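Local structure of pullulanase (Bacillus acidopullulyticus, 2WAN) at residues E433-H439 and I483-Q489; H423-P427 and N643-V647; Q211-A215 and Q250-S254; N228-T232 and D253-H257. The protein hydrolyses the alpha-1,6-glucosidic linkages of pullulan and probably the alpha-1,6 branch points of starch polysaccharides, as a pullulanase of the alpha-amylase type. One frame throughout, in Å; residues are numbered along the deposited sequence.

Overall arrangement
The four contacts form two pairs at opposite sides of the molecule. Contacts 1 and 2 belong to the catalytic barrel, with centres about 14 Å apart: contact 1 joins its first two strands, and contact 2 joins the loop leading into the first strand to the turn before the fifth. Glu433 links them, its OE2 lying 3.4 Å from Pro427 CD. As in other alpha-amylase-type barrels, the active site probably lies beyond the C-terminal strand ends, toward His439 and Gln489. Contacts 3 and 4, about 7 Å apart between centres, share Asp253 and Ser254 and lie in the X25 domain. The centres of contacts 1 and 3 are about 60 Å apart.

Contact 1: residues E433-H439 and I483-Q489; sequences EVIYEAH and ITTVQLQ
Tyr436 is held through both backbone polar atoms by segment 483-489: its N donates to Thr485 O at 2.8 Å, and its O accepts from Gln487 N at 2.9 Å. Ala438 repeats the pattern, its N bonding to Gln487 O and its O receiving Gln489 N. Before this ladder begins, a side chain takes part: Val434 N donates to Thr484 OG1 at 2.8 Å with an angle of 157° at the hydrogen, while Val434 O accepts from Thr484 N. The Thr484 hydroxyl sits between its own N and carbonyl carbon (chi1 69°), turned to Val434, and its OG1 also shares a hydrogen bond of 2.8 Å with Thr485 OG1.

These are the first two parallel strands of the TIM barrel of the alpha-amylase family. Ile435, Glu437, Thr485 and Gln487 point to its interior, where Glu437 and Gln487 run side by side with their carboxylate and amide planes 79° apart. Two waters bridge Glu437 OE2 and Gln487 NE2, the nearer one 2.7 Å from both atoms. The remaining oxygens are held by other parts of the barrel, Glu437 OE1 by His735 N and Gln487 OE1 by Tyr649 OH. On the outer face Ile483 CG1 packs 3.8 Å from Tyr436 CB, under helix 474-481, and the Tyr436 hydroxyl reaches Glu781. At the C-terminal end Gln489 OE1 lies 3.3 Å from His439 CB, near the plane of the imidazole at its edge. His439 NE2 bonds to Asn506 O, and Gln489 NE2 to Tyr509 OH.

Contact 2: residues H423-P427 and N643-V647; sequences HEQTP and NPGIV
Thr426 and Asn643 approach from opposite directions and make the direct hydrogen bond of this contact: Asn643 ND2 donates to Thr426 OG1 at 2.9 Å. The bond is fairly straight, 164° at the hydrogen, and the hydroxyl lies only 11° out of the amide plane. Asn643 reaches across because its CG is anti to the backbone N (chi1 177°). The other end of the amide is used within its own segment, where OD1 accepts from Gly645 N at 2.9 Å in an Asx turn. This overlaps a type I beta turn from Asn643 to Ile646, closed by Ile646 N donating to Asn643 O at 3.1 Å, and the bond from OD1 to Gly645 N helps orient the amide whose ND2 meets Thr426.

That turn connects helix 629-642 to the fifth strand of the TIM barrel, 647-650, while segment 423-427 precedes the first strand, 435-438. Both therefore lie at the end of the barrel where its strands begin. There Gln425 N is bonded to Asp617 OD1, just ahead of the fourth strand, and Pro427 and Val647 both pack on Glu433.

A water makes the second polar link, donating to Pro427 O at 2.7 Å and to Gly645 O at 2.9 Å. Van der Waals contact accounts for the remainder. Gly645 has no side chain to separate the two backbones: its CA lies 3.6 Å from Pro427 O, and its O lies 3.5 Å from Thr426 CB. The Thr426 methyl, CG2, lies against the Asn643 amide, 3.4 Å from ND2, with Ile646 only at its margin, and the CG of Glu424 brushes the same amide.

Contact 3: residues Q211-A215 and Q250-S254; sequences QYKIA and QVFDS
Segment 211-215 of strand 208-216 and strand 250-253 run at 140° to each other with their axes 8.2 Å apart at closest, too far for backbone pairing, and the CA atoms of Ile214 and Val251 come within 7.3 Å. They belong to different antiparallel sheets that pack face to face as a beta sandwich, the X25 domain, and side chains fill the space between.

Val251 sits between two partners on the facing strand. Its CG2 packs 3.7 Å from Ile214 CG1, and its CG1 meets Tyr212 CE1 at 3.6 Å, near the plane of the ring and at its edge. A chi1 of 78° places the Tyr212 ring between its own N and carbonyl carbon and directs it across the interior, where Phe242 of strand 238-245 packs edge-to-face with it.

The phenol ends at the opposite sheet. Tyr212 OH donates to Asp253 OD1 at 2.7 Å, with the carboxylate plane turned 81° from the ring. OD1 accepts it on the anti lone pair, and the same oxygen also receives Asn256 ND2, so two donors hold this buried charge and would be expected to stabilise its ionised form. The tyrosine oxygen is an acceptor too: a water donates to Tyr212 OH at 3.0 Å and, with its other hydrogen, to Val251 O at 2.8 Å.

Contact 4: residues N228-T232 and D253-H257; sequences NVSLT and DSVNH
Leu231 and Asn256, together with Val255, account for most of the area buried here. The side chain of Leu231, its CG anti to the backbone N (chi1 171°), sends CD1 to the turn opposite: this methyl lies 3.7 Å from Val255 CB, the two side chains crossing at about a right angle, and 3.4 Å from Asp253 OD2. Val255 CG1 rests 3.7 Å from Thr232 O.

Asn256 supplies the polar link. Its ND2 donates to Ser230 O at 3.0 Å and to Asp253 OD1 at 2.6 Å, on the syn lone pair, which leaves both amide hydrogens engaged. The backbone N of Asn256 donates to Asp253 OD2 in a nearly straight bond (176°), forming an Asx motif that fixes the turn and thereby the amide. On the other end of that amide, a water donates to Asn256 OD1 at 2.8 Å and accepts from Thr232 N at 3.1 Å.

Strand 223-233 is an edge strand of the three-stranded sheet and 250-253 one of the four-stranded sheet, so the turn after 250-253 joins the two sheets at an edge of the X25 sandwich, with Phe242 of strand 238-245 packing against both Leu231 and Asp253.

Contact 1: residues E433-H439 and I483-Q489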
# COMPACT_ATOMS: atom_id res chain seq x y z
N GLU A 433 15.87 11.65 -4.49
CA GLU A 433 14.78 12.50 -3.97
C GLU A 433 14.96 12.77 -2.48
O GLU A 433 15.49 11.94 -1.76
CB GLU A 433 13.40 11.86 -4.21
CG GLU A 433 13.07 11.72 -5.70
CD GLU A 433 11.59 11.64 -6.00
OE1 GLU A 433 10.80 11.30 -5.11
OE2 GLU A 433 11.23 11.94 -7.17
N VAL A 434 14.57 13.97 -2.05
CA VAL A 434 14.38 14.27 -0.62
C VAL A 434 12.92 14.69 -0.49
O VAL A 434 12.53 15.79 -0.94
CB VAL A 434 15.32 15.38 -0.10
CG1 VAL A 434 15.17 15.47 1.43
CG2 VAL A 434 16.76 15.05 -0.45
N ILE A 435 12.14 13.80 0.11
CA ILE A 435 10.69 13.87 0.04
C ILE A 435 10.13 14.62 1.26
O ILE A 435 10.49 14.32 2.39
CB ILE A 435 10.08 12.44 -0.08
CG1 ILE A 435 10.58 11.77 -1.37
CG2 ILE A 435 8.55 12.51 -0.10
CD1 ILE A 435 10.22 10.27 -1.48
N TYR A 436 9.24 15.57 1.02
CA TYR A 436 8.69 16.44 2.06
C TYR A 436 7.17 16.27 2.09
O TYR A 436 6.48 16.70 1.16
CB TYR A 436 9.08 17.87 1.71
CG TYR A 436 8.71 18.99 2.67
CD1 TYR A 436 7.51 19.69 2.51
CD2 TYR A 436 9.59 19.40 3.67
CE1 TYR A 436 7.18 20.76 3.35
CE2 TYR A 436 9.27 20.47 4.52
CZ TYR A 436 8.08 21.16 4.35
OH TYR A 436 7.79 22.22 5.17
N GLU A 437 6.66 15.63 3.14
CA GLU A 437 5.21 15.35 3.24
C GLU A 437 4.42 16.59 3.68
O GLU A 437 4.76 17.22 4.68
CB GLU A 437 4.94 14.20 4.21
CG GLU A 437 3.45 13.76 4.25
CD GLU A 437 3.22 12.62 5.27
OE1 GLU A 437 3.84 12.63 6.35
OE2 GLU A 437 2.40 11.74 4.98
N ALA A 438 3.37 16.94 2.95
CA ALA A 438 2.56 18.11 3.30
C ALA A 438 1.09 17.91 2.95
O ALA A 438 0.76 17.35 1.91
CB ALA A 438 3.10 19.37 2.57
N HIS A 439 0.21 18.37 3.84
CA HIS A 439 -1.24 18.43 3.60
C HIS A 439 -1.59 19.80 3.00
O HIS A 439 -1.08 20.82 3.47
CB HIS A 439 -1.92 18.23 4.96
CG HIS A 439 -3.41 18.12 4.91
ND1 HIS A 439 -4.24 19.22 4.83
CD2 HIS A 439 -4.22 17.04 5.02
CE1 HIS A 439 -5.50 18.82 4.86
NE2 HIS A 439 -5.52 17.50 4.98
N ILE A 483 14.48 20.67 -0.41
CA ILE A 483 13.80 19.40 -0.71
C ILE A 483 13.51 19.30 -2.21
O ILE A 483 13.39 20.31 -2.89
CB ILE A 483 12.52 19.15 0.16
CG1 ILE A 483 11.45 20.26 -0.03
CG2 ILE A 483 12.93 19.07 1.68
CD1 ILE A 483 10.47 20.01 -1.24
N THR A 484 13.45 18.07 -2.72
CA THR A 484 13.31 17.88 -4.16
C THR A 484 11.88 17.56 -4.59
O THR A 484 11.55 17.69 -5.77
CB THR A 484 14.18 16.70 -4.68
OG1 THR A 484 13.66 15.46 -4.18
CG2 THR A 484 15.64 16.85 -4.25
N THR A 485 11.06 17.09 -3.66
CA THR A 485 9.80 16.47 -4.01
C THR A 485 8.82 16.67 -2.86
O THR A 485 9.15 16.41 -1.70
CB THR A 485 9.96 14.93 -4.27
OG1 THR A 485 11.11 14.70 -5.09
CG2 THR A 485 8.73 14.35 -4.96
N VAL A 486 7.63 17.19 -3.19
CA VAL A 486 6.54 17.31 -2.20
C VAL A 486 5.64 16.09 -2.32
O VAL A 486 5.16 15.77 -3.41
CB VAL A 486 5.72 18.62 -2.41
CG1 VAL A 486 4.48 18.63 -1.51
CG2 VAL A 486 6.58 19.82 -2.08
N GLN A 487 5.42 15.39 -1.21
CA GLN A 487 4.41 14.34 -1.18
C GLN A 487 3.14 14.93 -0.59
O GLN A 487 3.11 15.29 0.59
CB GLN A 487 4.88 13.13 -0.38
CG GLN A 487 3.81 12.01 -0.19
CD GLN A 487 4.30 10.93 0.75
OE1 GLN A 487 5.34 10.32 0.52
NE2 GLN A 487 3.58 10.73 1.85
N LEU A 488 2.09 15.05 -1.41
CA LEU A 488 0.83 15.63 -0.94
C LEU A 488 -0.04 14.58 -0.26
O LEU A 488 -0.25 13.50 -0.82
CB LEU A 488 0.04 16.21 -2.12
CG LEU A 488 0.64 17.39 -2.89
CD1 LEU A 488 -0.25 17.68 -4.10
CD2 LEU A 488 0.77 18.60 -1.99
N GLN A 489 -0.57 14.90 0.93
CA GLN A 489 -1.60 14.05 1.55
C GLN A 489 -2.80 14.01 0.59
O GLN A 489 -2.88 14.83 -0.33
CB GLN A 489 -1.96 14.53 2.96
CG GLN A 489 -0.86 14.22 3.97
CD GLN A 489 -1.37 14.28 5.40
OE1 GLN A 489 -1.11 15.25 6.10
NE2 GLN A 489 -2.12 13.26 5.83
O HOH W 1 1.17 11.83 2.57
O HOH W 2 3.53 9.12 4.38

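Contact 2: residues H423-P427 and N643-V647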
# COMPACT_ATOMS: atom_id res chain seq x y z
N HIS A 423 7.66 20.73 -17.43
CA HIS A 423 8.65 19.64 -17.45
C HIS A 423 8.63 18.78 -16.17
O HIS A 423 8.69 19.30 -15.05
CB HIS A 423 10.05 20.21 -17.70
CG HIS A 423 11.10 19.16 -17.91
ND1 HIS A 423 12.18 19.00 -17.07
CD2 HIS A 423 11.21 18.20 -18.86
CE1 HIS A 423 12.92 17.99 -17.50
NE2 HIS A 423 12.35 17.48 -18.58
N GLU A 424 8.54 17.46 -16.36
CA GLU A 424 8.56 16.48 -15.26
C GLU A 424 9.80 16.60 -14.36
O GLU A 424 10.89 16.98 -14.81
CB GLU A 424 8.43 15.04 -15.79
CG GLU A 424 9.48 14.63 -16.83
CD GLU A 424 9.12 15.00 -18.28
OE1 GLU A 424 8.21 15.83 -18.52
OE2 GLU A 424 9.77 14.45 -19.19
N GLN A 425 9.59 16.25 -13.09
CA GLN A 425 10.64 16.27 -12.10
C GLN A 425 10.84 14.85 -11.54
O GLN A 425 10.36 14.51 -10.45
CB GLN A 425 10.31 17.28 -11.00
CG GLN A 425 10.41 18.73 -11.44
CD GLN A 425 11.78 19.12 -11.94
OE1 GLN A 425 11.92 19.75 -12.99
NE2 GLN A 425 12.81 18.75 -11.18
N THR A 426 11.51 14.03 -12.34
CA THR A 426 11.75 12.63 -12.04
C THR A 426 13.25 12.41 -12.19
O THR A 426 13.78 12.47 -13.30
CB THR A 426 10.99 11.71 -13.02
OG1 THR A 426 11.14 12.21 -14.36
CG2 THR A 426 9.49 11.69 -12.69
N PRO A 427 13.95 12.18 -11.07
CA PRO A 427 15.41 12.03 -11.16
C PRO A 427 15.82 10.64 -11.66
O PRO A 427 14.96 9.78 -11.90
CB PRO A 427 15.86 12.22 -9.72
CG PRO A 427 14.75 11.62 -8.94
CD PRO A 427 13.49 12.07 -9.67
N ASN A 643 7.77 6.63 -18.04
CA ASN A 643 8.91 7.40 -17.57
C ASN A 643 9.65 6.59 -16.50
O ASN A 643 9.11 6.39 -15.42
CB ASN A 643 8.42 8.74 -17.00
CG ASN A 643 9.54 9.59 -16.42
OD1 ASN A 643 10.70 9.18 -16.38
ND2 ASN A 643 9.19 10.79 -15.95
N PRO A 644 10.88 6.12 -16.81
CA PRO A 644 11.59 5.26 -15.85
C PRO A 644 11.95 5.97 -14.54
O PRO A 644 12.30 5.30 -13.58
CB PRO A 644 12.87 4.85 -16.60
CG PRO A 644 13.01 5.81 -17.70
CD PRO A 644 11.62 6.26 -18.07
N GLY A 645 11.87 7.30 -14.53
CA GLY A 645 12.18 8.07 -13.32
C GLY A 645 11.04 8.21 -12.33
O GLY A 645 11.24 8.74 -11.23
N ILE A 646 9.83 7.73 -12.68
CA ILE A 646 8.71 7.82 -11.74
C ILE A 646 9.05 7.04 -10.45
O ILE A 646 9.57 5.93 -10.51
CB ILE A 646 7.38 7.35 -12.40
CG1 ILE A 646 6.93 8.40 -13.43
CG2 ILE A 646 6.28 7.16 -11.34
CD1 ILE A 646 5.71 8.01 -14.29
N VAL A 647 8.76 7.65 -9.30
CA VAL A 647 9.12 7.05 -7.99
C VAL A 647 7.87 6.54 -7.30
O VAL A 647 6.88 7.27 -7.18
CB VAL A 647 9.84 8.07 -7.09
CG1 VAL A 647 10.20 7.45 -5.72
CG2 VAL A 647 11.10 8.60 -7.79
O HOH W 3 13.80 8.05 -10.16

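Contact 3: residues Q211-A215 and Q250-S254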
# COMPACT_ATOMS: atom_id res chain seq x y z
N GLN A 211 8.62 -45.03 12.59
CA GLN A 211 7.31 -44.77 13.17
C GLN A 211 6.73 -43.49 12.61
O GLN A 211 7.46 -42.53 12.39
CB GLN A 211 7.39 -44.67 14.69
CG GLN A 211 7.32 -45.99 15.41
CD GLN A 211 7.14 -45.80 16.90
OE1 GLN A 211 6.90 -46.76 17.63
NE2 GLN A 211 7.22 -44.56 17.35
N TYR A 212 5.42 -43.47 12.39
CA TYR A 212 4.77 -42.26 11.92
C TYR A 212 3.32 -42.08 12.37
O TYR A 212 2.66 -43.02 12.85
CB TYR A 212 4.86 -42.17 10.39
CG TYR A 212 3.87 -43.06 9.69
CD1 TYR A 212 2.60 -42.58 9.35
CD2 TYR A 212 4.18 -44.38 9.39
CE1 TYR A 212 1.67 -43.39 8.71
CE2 TYR A 212 3.25 -45.21 8.75
CZ TYR A 212 2.00 -44.70 8.42
OH TYR A 212 1.06 -45.48 7.79
N LYS A 213 2.86 -40.83 12.21
CA LYS A 213 1.47 -40.43 12.35
C LYS A 213 1.18 -39.36 11.29
O LYS A 213 2.07 -38.95 10.53
CB LYS A 213 1.20 -39.83 13.74
CG LYS A 213 1.44 -40.76 14.92
CD LYS A 213 0.74 -40.24 16.15
CE LYS A 213 -0.73 -40.65 16.14
NZ LYS A 213 -1.49 -40.15 17.30
N ILE A 214 -0.07 -38.91 11.27
CA ILE A 214 -0.46 -37.73 10.50
C ILE A 214 -0.93 -36.68 11.50
O ILE A 214 -1.90 -36.91 12.24
CB ILE A 214 -1.58 -38.06 9.47
CG1 ILE A 214 -1.11 -39.08 8.42
CG2 ILE A 214 -2.14 -36.79 8.82
CD1 ILE A 214 -0.04 -38.60 7.45
N ALA A 215 -0.23 -35.54 11.53
CA ALA A 215 -0.61 -34.44 12.41
C ALA A 215 -1.32 -33.36 11.61
O ALA A 215 -0.91 -33.05 10.49
CB ALA A 215 0.62 -33.85 13.12
N GLN A 250 -8.78 -41.86 8.49
CA GLN A 250 -7.97 -43.06 8.30
C GLN A 250 -6.59 -42.74 7.74
O GLN A 250 -6.43 -41.82 6.93
CB GLN A 250 -8.68 -44.06 7.39
CG GLN A 250 -9.66 -44.98 8.11
CD GLN A 250 -10.45 -45.83 7.14
OE1 GLN A 250 -11.20 -45.30 6.31
NE2 GLN A 250 -10.26 -47.14 7.21
N VAL A 251 -5.60 -43.50 8.19
CA VAL A 251 -4.20 -43.33 7.81
C VAL A 251 -3.67 -44.66 7.30
O VAL A 251 -3.78 -45.68 7.99
CB VAL A 251 -3.35 -42.84 9.02
CG1 VAL A 251 -1.86 -42.85 8.68
CG2 VAL A 251 -3.81 -41.46 9.47
N PHE A 252 -3.11 -44.64 6.09
CA PHE A 252 -2.56 -45.84 5.47
C PHE A 252 -1.16 -45.56 4.97
O PHE A 252 -0.80 -44.41 4.71
CB PHE A 252 -3.41 -46.26 4.26
CG PHE A 252 -4.85 -46.53 4.58
CD1 PHE A 252 -5.23 -47.73 5.17
CD2 PHE A 252 -5.83 -45.59 4.27
CE1 PHE A 252 -6.57 -47.99 5.46
CE2 PHE A 252 -7.17 -45.84 4.56
CZ PHE A 252 -7.54 -47.04 5.15
N ASP A 253 -0.37 -46.62 4.82
CA ASP A 253 0.84 -46.57 4.01
C ASP A 253 0.84 -47.76 3.05
O ASP A 253 0.14 -48.75 3.28
CB ASP A 253 2.12 -46.52 4.86
CG ASP A 253 2.34 -47.79 5.68
OD1 ASP A 253 1.96 -47.80 6.87
OD2 ASP A 253 2.91 -48.76 5.14
N SER A 254 1.62 -47.66 1.97
CA SER A 254 1.60 -48.65 0.90
C SER A 254 2.35 -49.95 1.23
O SER A 254 2.25 -50.92 0.49
CB SER A 254 2.14 -48.04 -0.40
OG SER A 254 3.49 -47.62 -0.25
O HOH W 4 -1.37 -46.84 8.86

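Contact 4: residues N228-T232 and D253-H257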
# COMPACT_ATOMS: atom_id res chain seq x y z
N ASN A 228 1.10 -44.45 17.38
CA ASN A 228 2.17 -44.42 16.38
C ASN A 228 2.09 -45.66 15.48
O ASN A 228 1.80 -46.77 15.96
CB ASN A 228 3.56 -44.35 17.03
CG ASN A 228 3.75 -43.13 17.93
OD1 ASN A 228 4.45 -43.19 18.95
ND2 ASN A 228 3.12 -42.02 17.56
N VAL A 229 2.33 -45.48 14.18
CA VAL A 229 2.30 -46.60 13.23
C VAL A 229 3.72 -47.09 12.94
O VAL A 229 4.60 -46.28 12.61
CB VAL A 229 1.59 -46.22 11.90
CG1 VAL A 229 1.56 -47.42 10.95
CG2 VAL A 229 0.17 -45.74 12.15
N SER A 230 3.93 -48.40 13.06
CA SER A 230 5.22 -49.03 12.72
C SER A 230 5.32 -49.33 11.23
O SER A 230 4.39 -49.86 10.63
CB SER A 230 5.41 -50.34 13.50
OG SER A 230 5.43 -50.08 14.90
N LEU A 231 6.48 -48.99 10.67
CA LEU A 231 6.78 -49.19 9.25
C LEU A 231 8.20 -49.74 9.07
O LEU A 231 9.18 -49.07 9.42
CB LEU A 231 6.63 -47.86 8.48
CG LEU A 231 7.10 -47.76 7.02
CD1 LEU A 231 6.13 -48.45 6.09
CD2 LEU A 231 7.27 -46.31 6.61
N THR A 232 8.30 -50.96 8.54
CA THR A 232 9.60 -51.52 8.20
C THR A 232 9.83 -51.47 6.69
O THR A 232 8.99 -51.94 5.91
CB THR A 232 9.79 -52.97 8.74
OG1 THR A 232 8.74 -53.80 8.24
CG2 THR A 232 9.74 -52.99 10.25
N ASP A 253 -0.37 -46.62 4.82
CA ASP A 253 0.84 -46.57 4.01
C ASP A 253 0.84 -47.76 3.05
O ASP A 253 0.14 -48.75 3.28
CB ASP A 253 2.12 -46.52 4.86
CG ASP A 253 2.34 -47.79 5.68
OD1 ASP A 253 1.96 -47.80 6.87
OD2 ASP A 253 2.91 -48.76 5.14
N SER A 254 1.62 -47.66 1.97
CA SER A 254 1.60 -48.65 0.90
C SER A 254 2.35 -49.95 1.23
O SER A 254 2.25 -50.92 0.49
CB SER A 254 2.14 -48.04 -0.40
OG SER A 254 3.49 -47.62 -0.25
N VAL A 255 3.09 -49.95 2.34
CA VAL A 255 3.78 -51.16 2.79
C VAL A 255 2.87 -52.01 3.68
O VAL A 255 2.72 -53.21 3.45
CB VAL A 255 5.12 -50.85 3.50
CG1 VAL A 255 5.80 -52.13 3.99
CG2 VAL A 255 6.05 -50.08 2.58
N ASN A 256 2.27 -51.38 4.69
CA ASN A 256 1.34 -52.06 5.58
C ASN A 256 0.00 -52.38 4.91
O ASN A 256 -0.68 -53.33 5.30
CB ASN A 256 1.09 -51.25 6.86
CG ASN A 256 2.32 -51.18 7.76
OD1 ASN A 256 2.89 -52.20 8.13
ND2 ASN A 256 2.71 -49.97 8.14
N HIS A 257 -0.37 -51.58 3.92
CA HIS A 257 -1.61 -51.80 3.16
C HIS A 257 -1.36 -51.57 1.66
O HIS A 257 -1.63 -50.49 1.15
CB HIS A 257 -2.74 -50.91 3.68
CG HIS A 257 -3.15 -51.23 5.09
ND1 HIS A 257 -2.69 -50.52 6.18
CD2 HIS A 257 -3.96 -52.19 5.59
CE1 HIS A 257 -3.20 -51.03 7.28
NE2 HIS A 257 -3.98 -52.04 6.95
O HOH W 5 5.67 -52.51 8.45